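Local coordinates for chitinase A (PDB 5BUM), which probably hydrolyses glycosidic bonds of chitin with a family 18 catalytic domain and is represented here by its carbohydrate-binding LysM domain, at residues Val8-Cys14 with Cys37-Ile42. Numbering follows the deposited sequence.
Sequences VKSGDIC and CDNLQI
Asp12 touches Leu40 through its backbone, O to Leu40 CD1 at 3.7 Å. Its carboxylate is met over one face by the backbone N of Lys9, whose 2.9 Å bond to Asp12 OD2 comes in 58° out of the carboxylate plane. Tyr6 OH also hydrogen-bonds to OD2, so two partners grip this oxygen, while a sulfate ion lies near OD1. The Asp12 N to Lys9 O bond closes the type II turn Lys9-Asp12, and the carboxylate bond to Lys9 N joins its two ends a second time. Across from it, the flat peptide of Gln41 presents its carbonyl O to the valine side chain, 3.3 Å from Val8 CB and 3.4 Å from Val8 CG1. In the beta-alpha-alpha-beta LysM fold these are the loops after the first strand and before the last, the pair that in other LysM domains borders the chitin-binding groove. At the far end the Cys14-Cys37 disulfide (chi3 -91°) ties the start of helix 14-21 to the loop after helix 25-30. With CG beside its backbone N (chi1 -65°) and CD1 anti to CA, Leu40 reaches between disulfide and turn, CD1 4.1 Å from Cys14 SG. Ile42 CG1 lies alongside the turn, 4.2 Å from Ser10 N.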
ATOM      1  N   VAL A   8      -3.461  -4.777  -6.650  1.00 30.24           N
ATOM      2  CA  VAL A   8      -2.367  -5.494  -7.301  1.00 31.88           C
ATOM      3  C   VAL A   8      -2.544  -7.014  -7.129  1.00 35.50           C
ATOM      4  O   VAL A   8      -2.942  -7.504  -6.060  1.00 39.27           O
ATOM      5  CB  VAL A   8      -1.013  -5.002  -6.790  1.00 31.17           C
ATOM      6  CG1 VAL A   8       0.110  -5.868  -7.319  1.00 31.91           C
ATOM      7  CG2 VAL A   8      -0.811  -3.548  -7.164  1.00 31.05           C
ATOM      8  N   LYS A   9      -2.333  -7.722  -8.227  1.00 38.65           N
ATOM      9  CA  LYS A   9      -2.342  -9.153  -8.261  1.00 40.55           C
ATOM     10  C   LYS A   9      -0.992  -9.579  -8.753  1.00 42.14           C
ATOM     11  O   LYS A   9      -0.176  -8.775  -9.230  1.00 42.01           O
ATOM     12  CB  LYS A   9      -3.445  -9.688  -9.164  1.00 46.16           C
ATOM     13  CG  LYS A   9      -4.785  -9.792  -8.442  1.00 56.17           C
ATOM     14  CD  LYS A   9      -5.976  -9.617  -9.369  1.00 62.98           C
ATOM     15  CE  LYS A   9      -6.164  -8.155  -9.818  1.00 70.36           C
ATOM     16  NZ  LYS A   9      -7.067  -7.295  -8.975  1.00 69.95           N
ATOM     17  N   SER A  10      -0.752 -10.857  -8.570  1.00 44.38           N
ATOM     18  CA  SER A  10       0.501 -11.508  -8.915  1.00 49.77           C
ATOM     19  C   SER A  10       0.943 -11.182 -10.350  1.00 45.13           C
ATOM     20  O   SER A  10       0.201 -11.448 -11.286  1.00 42.07           O
ATOM     21  CB  SER A  10       0.301 -13.031  -8.763  1.00 51.85           C
ATOM     22  OG  SER A  10       1.546 -13.674  -8.621  1.00 61.09           O
ATOM     23  N   GLY A  11       2.129 -10.601 -10.521  1.00 44.36           N
ATOM     24  CA  GLY A  11       2.662 -10.338 -11.869  1.00 44.43           C
ATOM     25  C   GLY A  11       2.203  -9.041 -12.542  1.00 44.00           C
ATOM     26  O   GLY A  11       2.687  -8.690 -13.611  1.00 42.96           O
ATOM     27  N   ASP A  12       1.273  -8.322 -11.929  1.00 37.91           N
ATOM     28  CA  ASP A  12       0.926  -6.989 -12.415  1.00 32.41           C
ATOM     29  C   ASP A  12       2.076  -6.005 -12.491  1.00 30.44           C
ATOM     30  O   ASP A  12       2.901  -5.926 -11.583  1.00 29.95           O
ATOM     31  CB  ASP A  12      -0.098  -6.372 -11.491  1.00 32.60           C
ATOM     32  CG  ASP A  12      -1.451  -6.939 -11.691  1.00 33.89           C
ATOM     33  OD1 ASP A  12      -1.632  -7.720 -12.649  1.00 37.87           O
ATOM     34  OD2 ASP A  12      -2.335  -6.578 -10.907  1.00 32.31           O
ATOM     35  N   ILE A  13       2.099  -5.182 -13.537  1.00 30.20           N
ATOM     36  CA  ILE A  13       3.090  -4.079 -13.603  1.00 29.94           C
ATOM     37  C   ILE A  13       2.382  -2.763 -13.807  1.00 29.78           C
ATOM     38  O   ILE A  13       1.199  -2.717 -14.201  1.00 35.12           O
ATOM     39  CB  ILE A  13       4.153  -4.319 -14.696  1.00 31.54           C
ATOM     40  CG1 ILE A  13       3.510  -4.298 -16.101  1.00 35.36           C
ATOM     41  CG2 ILE A  13       4.824  -5.679 -14.458  1.00 31.25           C
ATOM     42  CD1 ILE A  13       4.491  -4.559 -17.235  1.00 35.18           C
ATOM     43  N   CYS A  14       3.063  -1.676 -13.498  1.00 28.85           N
ATOM     44  CA  CYS A  14       2.365  -0.393 -13.482  1.00 29.14           C
ATOM     45  C   CYS A  14       1.870  -0.035 -14.887  1.00 30.81           C
ATOM     46  O   CYS A  14       0.772   0.494 -15.035  1.00 31.35           O
ATOM     47  CB  CYS A  14       3.263   0.726 -12.984  1.00 28.73           C
ATOM     48  SG  CYS A  14       3.405   0.891 -11.202  1.00 29.43           S
ATOM     49  N   CYS A  37       6.971   1.569  -8.621  1.00 28.45           N
ATOM     50  CA  CYS A  37       6.553   0.569  -9.615  1.00 30.00           C
ATOM     51  C   CYS A  37       7.487  -0.638  -9.637  1.00 30.84           C
ATOM     52  O   CYS A  37       7.067  -1.729 -10.024  1.00 31.54           O
ATOM     53  CB  CYS A  37       6.399   1.234 -10.996  1.00 30.15           C
ATOM     54  SG  CYS A  37       4.952   2.353 -11.081  1.00 32.79           S
ATOM     55  N   ASP A  38       8.733  -0.472  -9.172  1.00 35.41           N
ATOM     56  CA  ASP A  38       9.679  -1.619  -9.105  1.00 39.34           C
ATOM     57  C   ASP A  38       9.407  -2.560  -7.970  1.00 40.31           C
ATOM     58  O   ASP A  38      10.103  -3.536  -7.836  1.00 46.75           O
ATOM     59  CB  ASP A  38      11.154  -1.198  -9.049  1.00 40.71           C
ATOM     60  CG  ASP A  38      11.475  -0.143  -7.979  1.00 43.07           C
ATOM     61  OD1 ASP A  38      10.655   0.225  -7.115  1.00 45.63           O
ATOM     62  OD2 ASP A  38      12.626   0.343  -8.015  1.00 49.03           O
ATOM     63  N   ASN A  39       8.346  -2.301  -7.214  1.00 41.73           N
ATOM     64  CA  ASN A  39       8.196  -2.848  -5.884  1.00 43.32           C
ATOM     65  C   ASN A  39       6.742  -2.860  -5.429  1.00 41.32           C
ATOM     66  O   ASN A  39       6.405  -2.411  -4.326  1.00 37.58           O
ATOM     67  CB  ASN A  39       9.017  -1.986  -4.923  1.00 44.10           C
ATOM     68  CG  ASN A  39       9.091  -2.571  -3.522  1.00 43.52           C
ATOM     69  OD1 ASN A  39       9.173  -1.815  -2.550  1.00 46.38           O
ATOM     70  ND2 ASN A  39       9.065  -3.909  -3.409  1.00 38.10           N
ATOM     71  N   LEU A  40       5.881  -3.348  -6.308  1.00 36.50           N
ATOM     72  CA  LEU A  40       4.486  -3.433  -6.000  1.00 34.42           C
ATOM     73  C   LEU A  40       4.284  -4.665  -5.149  1.00 36.74           C
ATOM     74  O   LEU A  40       4.928  -5.698  -5.370  1.00 35.45           O
ATOM     75  CB  LEU A  40       3.692  -3.601  -7.274  1.00 32.97           C
ATOM     76  CG  LEU A  40       3.716  -2.456  -8.250  1.00 29.97           C
ATOM     77  CD1 LEU A  40       2.994  -2.842  -9.522  1.00 31.05           C
ATOM     78  CD2 LEU A  40       3.061  -1.266  -7.604  1.00 30.75           C
ATOM     79  N   GLN A  41       3.357  -4.556  -4.205  1.00 38.66           N
ATOM     80  CA  GLN A  41       2.997  -5.660  -3.288  1.00 40.31           C
ATOM     81  C   GLN A  41       1.633  -6.269  -3.660  1.00 38.48           C
ATOM     82  O   GLN A  41       0.680  -5.544  -4.029  1.00 35.83           O
ATOM     83  CB  GLN A  41       2.869  -5.089  -1.866  1.00 43.19           C
ATOM     84  CG  GLN A  41       3.942  -4.077  -1.457  1.00 42.92           C
ATOM     85  CD  GLN A  41       5.302  -4.711  -1.425  1.00 47.55           C
ATOM     86  OE1 GLN A  41       6.269  -4.161  -1.933  1.00 55.72           O
ATOM     87  NE2 GLN A  41       5.376  -5.895  -0.865  1.00 45.37           N
ATOM     88  N   ILE A  42       1.506  -7.574  -3.521  1.00 36.35           N
ATOM     89  CA  ILE A  42       0.216  -8.217  -3.716  1.00 39.15           C
ATOM     90  C   ILE A  42      -0.844  -7.590  -2.797  1.00 40.33           C
ATOM     91  O   ILE A  42      -0.581  -7.333  -1.627  1.00 45.75           O
ATOM     92  CB  ILE A  42       0.339  -9.737  -3.514  1.00 45.56           C
ATOM     93  CG1 ILE A  42       0.907 -10.382  -4.791  1.00 49.69           C
ATOM     94  CG2 ILE A  42      -1.005 -10.364  -3.234  1.00 48.97           C
ATOM     95  CD1 ILE A  42       1.852 -11.524  -4.512  1.00 53.45           C
TER